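Local coordinates for EAL/GGDEF domain protein (Methylococcus capsulatus, PDB 3ICL) that is of unassigned function but belongs to the GGDEF domain family, a mixed alpha/beta fold found in bacterial signalling proteins, at residues Asp46-Gly49 with His50-Asp54; Gln100-Leu103 with Asp104-Gln108; Phe110-Ala114 with Gln115-Ile119; Lys150-Gly153 with Lys154-Gln158. The protein carries 1 engineered substitution. One frame throughout, in Å; residues are numbered along the deposited sequence.

Interaction 1 (Asp46-Gly49 with His50-Asp54)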
loop_
_atom_site.group_PDB
_atom_site.type_symbol
_atom_site.label_atom_id
_atom_site.label_comp_id
_atom_site.label_asym_id
_atom_site.label_seq_id
_atom_site.Cartn_x
_atom_site.Cartn_y
_atom_site.Cartn_z
ATOM N N ASP A 46 18.358 9.180 2.897
ATOM C CA ASP A 46 19.810 9.354 2.968
ATOM C C ASP A 46 20.184 10.827 2.942
ATOM O O ASP A 46 20.947 11.299 3.782
ATOM C CB ASP A 46 20.513 8.656 1.801
ATOM C CG ASP A 46 20.417 7.147 1.875
ATOM O OD1 ASP A 46 20.524 6.594 2.987
ATOM O OD2 ASP A 46 20.250 6.514 0.814
ATOM N N SER A 47 19.641 11.545 1.966
ATOM C CA SER A 47 19.915 12.968 1.805
ATOM C C SER A 47 19.442 13.837 2.968
ATOM O O SER A 47 20.207 14.646 3.499
ATOM C CB SER A 47 19.264 13.486 0.514
ATOM O OG SER A 47 19.835 12.889 -0.633
ATOM N N LEU A 48 18.183 13.664 3.361
ATOM C CA LEU A 48 17.586 14.475 4.418
ATOM C C LEU A 48 17.731 13.988 5.859
ATOM O O LEU A 48 17.496 14.748 6.794
ATOM C CB LEU A 48 16.103 14.695 4.108
ATOM C CG LEU A 48 15.786 15.175 2.684
ATOM C CD1 LEU A 48 14.296 15.483 2.573
ATOM C CD2 LEU A 48 16.606 16.413 2.350
ATOM N N GLY A 49 18.122 12.735 6.051
ATOM C CA GLY A 49 18.257 12.233 7.404
ATOM C C GLY A 49 16.997 11.514 7.841
ATOM O O GLY A 49 15.916 11.750 7.291
ATOM N N HIS A 50 17.133 10.650 8.842
ATOM C CA HIS A 50 16.015 9.853 9.342
ATOM C C HIS A 50 14.905 10.634 10.046
ATOM O O HIS A 50 13.774 10.155 10.146
ATOM C CB HIS A 50 16.539 8.742 10.259
ATOM C CG HIS A 50 17.526 7.828 9.596
ATOM N ND1 HIS A 50 17.928 6.633 10.156
ATOM C CD2 HIS A 50 18.204 7.941 8.430
ATOM C CE1 HIS A 50 18.809 6.051 9.363
ATOM N NE2 HIS A 50 18.995 6.825 8.309
ATOM N N LEU A 51 15.214 11.826 10.546
ATOM C CA LEU A 51 14.186 12.628 11.196
ATOM C C LEU A 51 13.127 12.978 10.154
ATOM O O LEU A 51 11.934 12.777 10.377
ATOM C CB LEU A 51 14.783 13.909 11.785
ATOM C CG LEU A 51 15.634 13.729 13.044
ATOM C CD1 LEU A 51 16.278 15.053 13.436
ATOM C CD2 LEU A 51 14.755 13.206 14.162
ATOM N N VAL A 52 13.569 13.497 9.014
ATOM C CA VAL A 52 12.654 13.860 7.936
ATOM C C VAL A 52 12.060 12.590 7.333
ATOM O O VAL A 52 10.876 12.548 6.991
ATOM C CB VAL A 52 13.382 14.658 6.820
ATOM C CG1 VAL A 52 12.465 14.849 5.619
ATOM C CG2 VAL A 52 13.816 16.010 7.358
ATOM N N GLY A 53 12.894 11.561 7.218
ATOM C CA GLY A 53 12.446 10.294 6.666
ATOM C C GLY A 53 11.272 9.711 7.430
ATOM O O GLY A 53 10.295 9.270 6.828
ATOM N N ASP A 54 11.359 9.703 8.757
ATOM C CA ASP A 54 10.273 9.165 9.567
ATOM C C ASP A 54 9.025 10.012 9.414
ATOM O O ASP A 54 7.915 9.484 9.324
ATOM C CB ASP A 54 10.675 9.093 11.039
ATOM C CG ASP A 54 11.783 8.095 11.287
ATOM O OD1 ASP A 54 11.977 7.204 10.434
ATOM O OD2 ASP A 54 12.449 8.191 12.338
HETATM O O HOH W 1 16.188 14.744 9.028
#

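Interaction 2 (Gln100-Leu103 with Asp104-Gln108)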
loop_
_atom_site.group_PDB
_atom_site.type_symbol
_atom_site.label_atom_id
_atom_site.label_comp_id
_atom_site.label_asym_id
_atom_site.label_seq_id
_atom_site.Cartn_x
_atom_site.Cartn_y
_atom_site.Cartn_z
ATOM N N GLN A 100 -5.786 4.302 -7.553
ATOM C CA GLN A 100 -5.759 5.597 -8.222
ATOM C C GLN A 100 -5.914 6.746 -7.225
ATOM O O GLN A 100 -5.280 7.794 -7.368
ATOM C CB GLN A 100 -6.855 5.659 -9.288
ATOM C CG GLN A 100 -6.487 4.872 -10.539
ATOM C CD GLN A 100 -7.662 4.633 -11.461
ATOM O OE1 GLN A 100 -8.691 5.305 -11.370
ATOM N NE2 GLN A 100 -7.510 3.680 -12.366
ATOM N N LYS A 101 -6.740 6.538 -6.205
ATOM C CA LYS A 101 -6.962 7.564 -5.190
ATOM C C LYS A 101 -5.706 7.728 -4.328
ATOM O O LYS A 101 -5.393 8.831 -3.863
ATOM C CB LYS A 101 -8.167 7.189 -4.320
ATOM C CG LYS A 101 -8.606 8.278 -3.357
ATOM C CD LYS A 101 -9.935 7.935 -2.700
ATOM C CE LYS A 101 -10.452 9.096 -1.864
ATOM N NZ LYS A 101 -11.799 8.813 -1.297
ATOM N N ILE A 102 -5.017 6.685 -4.085
ATOM C CA ILE A 102 -3.769 6.751 -3.333
ATOM C C ILE A 102 -2.752 7.517 -4.162
ATOM O O ILE A 102 -2.078 8.418 -3.660
ATOM C CB ILE A 102 -3.190 5.345 -3.023
ATOM C CG1 ILE A 102 -4.109 4.568 -2.071
ATOM C CG2 ILE A 102 -1.837 5.491 -2.324
ATOM C CD1 ILE A 102 -3.786 3.124 -1.909
ATOM N N LEU A 103 -2.585 7.134 -5.406
ATOM C CA LEU A 103 -1.621 7.821 -6.255
ATOM C C LEU A 103 -1.945 9.318 -6.340
ATOM O O LEU A 103 -1.041 10.152 -6.392
ATOM C CB LEU A 103 -1.582 7.173 -7.653
ATOM C CG LEU A 103 -0.992 5.748 -7.725
ATOM C CD1 LEU A 103 -1.213 5.146 -9.105
ATOM C CD2 LEU A 103 0.484 5.780 -7.418
ATOM N N ASP A 104 -3.231 9.665 -6.346
ATOM C CA ASP A 104 -3.613 11.076 -6.407
ATOM C C ASP A 104 -3.200 11.796 -5.131
ATOM O O ASP A 104 -2.724 12.928 -5.177
ATOM C CB ASP A 104 -5.124 11.237 -6.615
ATOM C CG ASP A 104 -5.566 10.805 -8.000
ATOM O OD1 ASP A 104 -4.689 10.657 -8.879
ATOM O OD2 ASP A 104 -6.782 10.621 -8.211
ATOM N N GLY A 105 -3.375 11.137 -3.992
ATOM C CA GLY A 105 -3.006 11.757 -2.732
ATOM C C GLY A 105 -1.500 11.847 -2.542
ATOM O O GLY A 105 -0.998 12.856 -2.047
ATOM N N LEU A 106 -0.777 10.803 -2.944
ATOM C CA LEU A 106 0.675 10.780 -2.791
ATOM C C LEU A 106 1.447 11.570 -3.845
ATOM O O LEU A 106 2.660 11.741 -3.725
ATOM C CB LEU A 106 1.187 9.335 -2.764
ATOM C CG LEU A 106 0.600 8.435 -1.669
ATOM C CD1 LEU A 106 1.299 7.074 -1.682
ATOM C CD2 LEU A 106 0.757 9.102 -0.314
ATOM N N ALA A 107 0.755 12.036 -4.880
ATOM C CA ALA A 107 1.401 12.830 -5.922
ATOM C C ALA A 107 1.520 14.271 -5.429
ATOM O O ALA A 107 2.247 15.076 -6.006
ATOM C CB ALA A 107 0.587 12.787 -7.203
ATOM N N GLN A 108 0.788 14.595 -4.368
ATOM C CA GLN A 108 0.839 15.938 -3.797
ATOM C C GLN A 108 2.157 16.082 -3.049
ATOM O O GLN A 108 2.648 15.123 -2.457
ATOM C CB GLN A 108 -0.328 16.159 -2.834
ATOM C CG GLN A 108 -1.696 16.093 -3.487
ATOM C CD GLN A 108 -2.814 16.053 -2.466
ATOM O OE1 GLN A 108 -2.858 15.161 -1.617
ATOM N NE2 GLN A 108 -3.724 17.021 -2.539
#

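Interaction 3 (Phe110-Ala114 with Gln115-Ile119)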
loop_
_atom_site.group_PDB
_atom_site.type_symbol
_atom_site.label_atom_id
_atom_site.label_comp_id
_atom_site.label_asym_id
_atom_site.label_seq_id
_atom_site.Cartn_x
_atom_site.Cartn_y
_atom_site.Cartn_z
ATOM N N PHE A 110 5.066 16.951 -0.236
ATOM C CA PHE A 110 5.182 16.803 1.210
ATOM C C PHE A 110 6.129 17.935 1.582
ATOM O O PHE A 110 7.316 17.885 1.264
ATOM C CB PHE A 110 5.819 15.461 1.568
ATOM C CG PHE A 110 4.909 14.282 1.366
ATOM C CD1 PHE A 110 4.019 13.891 2.364
ATOM C CD2 PHE A 110 4.943 13.559 0.178
ATOM C CE1 PHE A 110 3.177 12.794 2.183
ATOM C CE2 PHE A 110 4.102 12.457 -0.012
ATOM C CZ PHE A 110 3.221 12.077 0.993
ATOM N N VAL A 111 5.615 18.965 2.239
ATOM C CA VAL A 111 6.472 20.090 2.582
ATOM C C VAL A 111 7.022 20.034 4.001
ATOM O O VAL A 111 6.274 20.058 4.971
ATOM C CB VAL A 111 5.732 21.434 2.380
ATOM C CG1 VAL A 111 6.703 22.592 2.560
ATOM C CG2 VAL A 111 5.106 21.479 0.990
ATOM N N PHE A 112 8.342 19.945 4.100
ATOM C CA PHE A 112 9.029 19.907 5.382
ATOM C C PHE A 112 9.863 21.179 5.436
ATOM O O PHE A 112 10.891 21.289 4.765
ATOM C CB PHE A 112 9.912 18.660 5.463
ATOM C CG PHE A 112 9.135 17.370 5.394
ATOM C CD1 PHE A 112 8.226 17.037 6.395
ATOM C CD2 PHE A 112 9.292 16.502 4.320
ATOM C CE1 PHE A 112 7.483 15.860 6.327
ATOM C CE2 PHE A 112 8.555 15.323 4.243
ATOM C CZ PHE A 112 7.647 15.002 5.251
ATOM N N GLY A 113 9.405 22.148 6.223
ATOM C CA GLY A 113 10.109 23.411 6.297
ATOM C C GLY A 113 9.994 24.048 4.925
ATOM O O GLY A 113 8.898 24.148 4.377
ATOM N N ALA A 114 11.118 24.469 4.361
ATOM C CA ALA A 114 11.122 25.072 3.036
ATOM C C ALA A 114 11.520 24.022 1.998
ATOM O O ALA A 114 11.787 24.347 0.839
ATOM C CB ALA A 114 12.107 26.244 2.993
ATOM N N GLN A 115 11.559 22.762 2.420
ATOM C CA GLN A 115 11.944 21.680 1.526
ATOM C C GLN A 115 10.748 20.922 0.962
ATOM O O GLN A 115 10.013 20.258 1.695
ATOM C CB GLN A 115 12.881 20.711 2.252
ATOM C CG GLN A 115 13.554 19.687 1.348
ATOM C CD GLN A 115 14.173 20.313 0.115
ATOM O OE1 GLN A 115 13.484 20.581 -0.869
ATOM N NE2 GLN A 115 15.474 20.562 0.166
ATOM N N GLN A 116 10.562 21.042 -0.348
ATOM C CA GLN A 116 9.475 20.368 -1.052
ATOM C C GLN A 116 9.919 18.944 -1.355
ATOM O O GLN A 116 11.020 18.732 -1.864
ATOM C CB GLN A 116 9.178 21.079 -2.376
ATOM C CG GLN A 116 8.729 22.523 -2.239
ATOM C CD GLN A 116 7.258 22.644 -1.909
ATOM O OE1 GLN A 116 6.399 22.275 -2.713
ATOM N NE2 GLN A 116 6.957 23.160 -0.723
ATOM N N ILE A 117 9.078 17.967 -1.031
ATOM C CA ILE A 117 9.419 16.580 -1.317
ATOM C C ILE A 117 8.325 15.914 -2.149
ATOM O O ILE A 117 7.137 15.975 -1.812
ATOM C CB ILE A 117 9.622 15.743 -0.032
ATOM C CG1 ILE A 117 10.773 16.310 0.801
ATOM C CG2 ILE A 117 9.931 14.298 -0.407
ATOM C CD1 ILE A 117 12.101 16.327 0.076
ATOM N N VAL A 118 8.741 15.296 -3.249
ATOM C CA VAL A 118 7.822 14.593 -4.125
ATOM C C VAL A 118 8.285 13.141 -4.178
ATOM O O VAL A 118 9.400 12.853 -4.602
ATOM C CB VAL A 118 7.823 15.202 -5.548
ATOM C CG1 VAL A 118 9.244 15.275 -6.089
ATOM C CG2 VAL A 118 6.944 14.367 -6.470
ATOM N N ILE A 119 7.446 12.224 -3.713
ATOM C CA ILE A 119 7.827 10.818 -3.737
ATOM C C ILE A 119 7.315 10.167 -5.003
ATOM O O ILE A 119 6.339 10.634 -5.601
ATOM C CB ILE A 119 7.250 10.020 -2.538
ATOM C CG1 ILE A 119 5.727 10.159 -2.499
ATOM C CG2 ILE A 119 7.897 10.482 -1.239
ATOM C CD1 ILE A 119 5.058 9.286 -1.473
#

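Interaction 4 (Lys150-Gly153 with Lys154-Gln158). With SO4 (sulfate ion), chain E; SO4 (sulfate ion), chain C.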
loop_
_atom_site.group_PDB
_atom_site.type_symbol
_atom_site.label_atom_id
_atom_site.label_comp_id
_atom_site.label_asym_id
_atom_site.label_seq_id
_atom_site.Cartn_x
_atom_site.Cartn_y
_atom_site.Cartn_z
ATOM N N LYS A 150 7.315 -1.189 -10.606
ATOM C CA LYS A 150 8.482 -0.359 -10.326
ATOM C C LYS A 150 9.543 -0.453 -11.419
ATOM O O LYS A 150 10.246 0.516 -11.699
ATOM C CB LYS A 150 9.101 -0.763 -8.985
ATOM C CG LYS A 150 10.231 0.145 -8.528
ATOM C CD LYS A 150 10.843 -0.345 -7.225
ATOM C CE LYS A 150 12.004 0.531 -6.805
ATOM N NZ LYS A 150 12.796 -0.090 -5.705
ATOM N N SER A 151 9.658 -1.621 -12.038
ATOM C CA SER A 151 10.653 -1.816 -13.083
ATOM C C SER A 151 10.292 -1.136 -14.405
ATOM O O SER A 151 11.180 -0.809 -15.190
ATOM C CB SER A 151 10.878 -3.312 -13.327
ATOM O OG SER A 151 9.787 -3.873 -14.033
ATOM N N ARG A 152 9.030 -0.880 -14.606
ATOM C CA ARG A 152 8.556 -0.350 -15.846
ATOM C C ARG A 152 8.248 1.175 -15.777
ATOM O O ARG A 152 7.919 1.788 -16.765
ATOM C CB ARG A 152 7.391 -1.184 -16.341
ATOM C CG ARG A 152 6.083 -0.518 -16.190
ATOM C CD ARG A 152 4.972 -1.053 -17.076
ATOM N NE ARG A 152 3.682 -1.031 -16.365
ATOM C CZ ARG A 152 2.699 -1.926 -16.486
ATOM N NH1 ARG A 152 2.771 -2.977 -17.321
ATOM N NH2 ARG A 152 1.605 -1.753 -15.770
ATOM N N GLY A 153 8.394 1.766 -14.600
ATOM C CA GLY A 153 8.071 3.173 -14.407
ATOM C C GLY A 153 7.783 3.557 -12.964
ATOM O O GLY A 153 8.058 2.789 -12.042
ATOM N N LYS A 154 7.235 4.755 -12.770
ATOM C CA LYS A 154 6.902 5.243 -11.435
ATOM C C LYS A 154 5.494 5.830 -11.413
ATOM O O LYS A 154 4.915 6.109 -12.464
ATOM C CB LYS A 154 7.917 6.298 -10.973
ATOM C CG LYS A 154 7.908 7.604 -11.756
ATOM C CD LYS A 154 8.931 8.578 -11.176
ATOM C CE LYS A 154 8.937 9.912 -11.905
ATOM N NZ LYS A 154 9.396 9.779 -13.316
ATOM N N ASN A 155 4.963 6.012 -10.206
ATOM C CA ASN A 155 3.620 6.544 -9.986
ATOM C C ASN A 155 2.609 5.730 -10.774
ATOM O O ASN A 155 1.718 6.261 -11.438
ATOM C CB ASN A 155 3.575 8.021 -10.368
ATOM C CG ASN A 155 4.581 8.838 -9.581
ATOM O OD1 ASN A 155 4.792 8.590 -8.393
ATOM N ND2 ASN A 155 5.206 9.813 -10.236
ATOM N N ASN A 156 2.748 4.416 -10.654
ATOM C CA ASN A 156 1.910 3.475 -11.379
ATOM C C ASN A 156 1.457 2.307 -10.524
ATOM O O ASN A 156 1.889 2.139 -9.383
ATOM C CB ASN A 156 2.701 2.928 -12.562
ATOM C CG ASN A 156 4.030 2.310 -12.133
ATOM O OD1 ASN A 156 4.499 2.534 -11.015
ATOM N ND2 ASN A 156 4.645 1.545 -13.026
ATOM N N TYR A 157 0.586 1.490 -11.096
ATOM C CA TYR A 157 0.099 0.313 -10.412
ATOM C C TYR A 157 -0.157 -0.759 -11.454
ATOM O O TYR A 157 -0.291 -0.468 -12.641
ATOM C CB TYR A 157 -1.189 0.617 -9.630
ATOM C CG TYR A 157 -2.457 0.806 -10.456
ATOM C CD1 TYR A 157 -3.152 -0.288 -10.981
ATOM C CD2 TYR A 157 -2.986 2.080 -10.673
ATOM C CE1 TYR A 157 -4.346 -0.115 -11.696
ATOM C CE2 TYR A 157 -4.174 2.263 -11.386
ATOM C CZ TYR A 157 -4.847 1.163 -11.891
ATOM O OH TYR A 157 -6.028 1.352 -12.576
ATOM N N GLN A 158 -0.183 -2.007 -11.014
ATOM C CA GLN A 158 -0.484 -3.097 -11.922
ATOM C C GLN A 158 -0.922 -4.320 -11.139
ATOM O O GLN A 158 -0.492 -4.540 -10.000
ATOM C CB GLN A 158 0.718 -3.414 -12.818
ATOM C CG GLN A 158 1.830 -4.199 -12.189
ATOM C CD GLN A 158 2.864 -4.606 -13.222
ATOM O OE1 GLN A 158 3.501 -3.757 -13.843
ATOM N NE2 GLN A 158 3.027 -5.910 -13.419
HETATM S S SO4 E . 6.562 7.735 -15.379
HETATM O O1 SO4 E . 7.014 9.020 -15.947
HETATM O O2 SO4 E . 5.951 6.911 -16.436
HETATM O O3 SO4 E . 7.713 7.012 -14.810
HETATM O O4 SO4 E . 5.566 7.993 -14.321
HETATM S S SO4 C . 13.071 -1.805 -2.426
HETATM O O1 SO4 C . 12.290 -2.893 -1.809
HETATM O O2 SO4 C . 13.756 -1.037 -1.366
HETATM O O3 SO4 C . 14.072 -2.381 -3.347
HETATM O O4 SO4 C . 12.168 -0.906 -3.173
#

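Interaction 1 (Asp46-Gly49 with His50-Asp54)
Leu48 lays its isobutyl group across Val52, CD1 standing 3.6 Å from Val52 CG1, and this oblique apolar overlap bridges the junction of two helices in the GGDEF fold. Helix 41-48 stops here and helix 50-67 starts almost at once, so Gly49 serves both ends: it leaves helical geometry with positive phi (95°), and it occupies the N-cap position of the helix that follows. Val52 places CG1 anti to its backbone N (chi1 172°), which turns that methyl to the Leu48 branch while CG2 lies 3.9 Å from Leu48 O. Within helix 41-48, Asp46 OD2 is salt-bridged to Lys42, and Ser47 OG bonds to Ser43 O. The junction illustrates a one-residue break between helices, with Gly49 O and Leu48 O both given donors. Gly53 N donates to Gly49 O at 3.0 Å, in the carbonyl plane, beginning the new helix. Beside it a water donates to Leu48 O at 2.6 Å and accepts from Val52 N at 2.9 Å.

Interaction 2 (Gln100-Leu103 with Asp104-Gln108)
Asp104 N binds Gln100 O at 3.0 Å, the first of a run of i to i+4 bonds that carry helix 96-106 towards its C-terminal end. The Asp104 side chain adds a second feature: its CG is anti to its own carbonyl carbon (chi1 -70°) and lies back over the preceding turn. Gln100 O therefore sits above the flat face of the carboxylate, 3.1 Å from Asp104 CG and equally far from OD1 and OD2. Gly105 comes next, its N donating to Lys101 O at 3.1 Å. Leu106 follows with the straightest bond of the four, N to Ile102 O at 2.8 Å and 165°, the donor lying nearly along the C=O axis. Its side chain runs beside that of Ile102 and points the same way, CD1 meeting CG2 of Ile102 at 3.6 Å; together they cover Leu36 of strand 32-38, and Leu106 also reaches Thr60 and Arg63 of helix 50-67. Ala107 N makes only a weak bond to Leu103 O (121°), and Gln108 departs extended, its O taken by Arg63. Apolar branches thus bind one flank to the sheet, while Gln100 O faces the electron-poor carboxylate carbon, which probably partly offsets any repulsion from its oxygens.

Interaction 3 (Phe110-Ala114 with Gln115-Ile119)
Phe110 and Ile117 meet through both backbone and side chain in a short antiparallel beta hairpin. Phe110 N donates to Ile117 O at 2.8 Å, in the carbonyl plane, and Ile117 N returns a bond to Phe110 O at 2.9 Å. A second hydrogen-bonded pair, Phe112 with Gln115, closes the ladder around a type II' turn: Phe112 N reaches Gln115 O at 2.9 Å, while the Gln115 N bond to Phe112 O enters from above the carbonyl plane. Gly113 takes the positive-phi corner (65°) that such a turn requires. Phe110, Phe112 and Ile117 project from the same face. Phe112 turns a ring edge to Ile117, CD2 to CG1 at 3.8 Å, the two side chains crossing at about a right angle. Phe110 and Ile119 cross at a slant, Phe110 CE2 3.6 Å from Ile119 CD1; Ile119 holds CG1 between its backbone N and carbonyl carbon (chi1 56°), swinging the methyl to the ring. On the reverse face Val111 and Gln116, a non-hydrogen-bonded pair, run alongside each other, with Gln116 CD 3.8 Å from Val111 CG2. The aromatic face is set down on helix 50-67: Phe112 touches Val52, and Phe110 packs on Leu56, Ala59 and Thr60 and makes a cation-pi contact with Arg63. Beyond the hairpin, Val118 O is bonded to Asn40, just ahead of helix 41-48, and the chain runs on into strand 121-127.

Interaction 4 (Lys150-Gly153 with Lys154-Gln158)
The turn that closes a beta-alpha-beta unit, where helix 135-152 gives way to edge strand 156-159, brings Gln158 OE1 over the Arg152 guanidinium. The oxygen sits above the centre of that face, Gln158 OE1 to Arg152 CZ measuring 3.3 Å, with the amide and guanidinium planes 36° apart. No hydrogen bond forms, since the oxygen lies over the face and not at an N-H. The chain leaves the helix at Gly153, with positive phi (158°). Asn156 points its amide back at Gly153, ND2 3.7 Å from Gly153 C; that amide is fixed from outside, ND2 by Ala149 O in the last turn of the helix and OD1 by Ser122 OG on strand 121-127. Two sulfate ions, probably from the crystallisation liquor, each sit at their own lysine, consistent with local positive charge. Lys150, fully extended, gives NZ to O4 of the chain C sulfate at 2.7 Å. The chain E sulfate accepts from Lys154 N through O3 at 3.1 Å; the Lys154 chain runs alongside it, extended to CE and bent only at the last torsion, leaving NZ 3.6 Å from O3, too far to call a bond. The Arg152 and Gln158 contact is probably electrostatic, an amide dipole resting its negative end on a delocalised cation.

The four contacts follow one another along the chain without interleaving, and all belong to the same GGDEF domain. Interactions 1 and 3, centres about 12 Å apart, share a small apolar patch: Leu48 CD1 packs on Ile117 CD1 at 3.4 Å, so the helix junction backs the hairpin. Helix 96-106 of interaction 2 leads, through a short link, into that hairpin, where Leu106 O touches Ile119. Earlier along the helix it meets the strand of interaction 4, about 14 Å away between centres, through a probable hydrogen bond from Gln100 NE2 to Tyr157 OH (2.8 Å). Interactions 1 and 4 do not touch. Interaction 2 thus connects the peripheral hairpin with the edge of the central sheet.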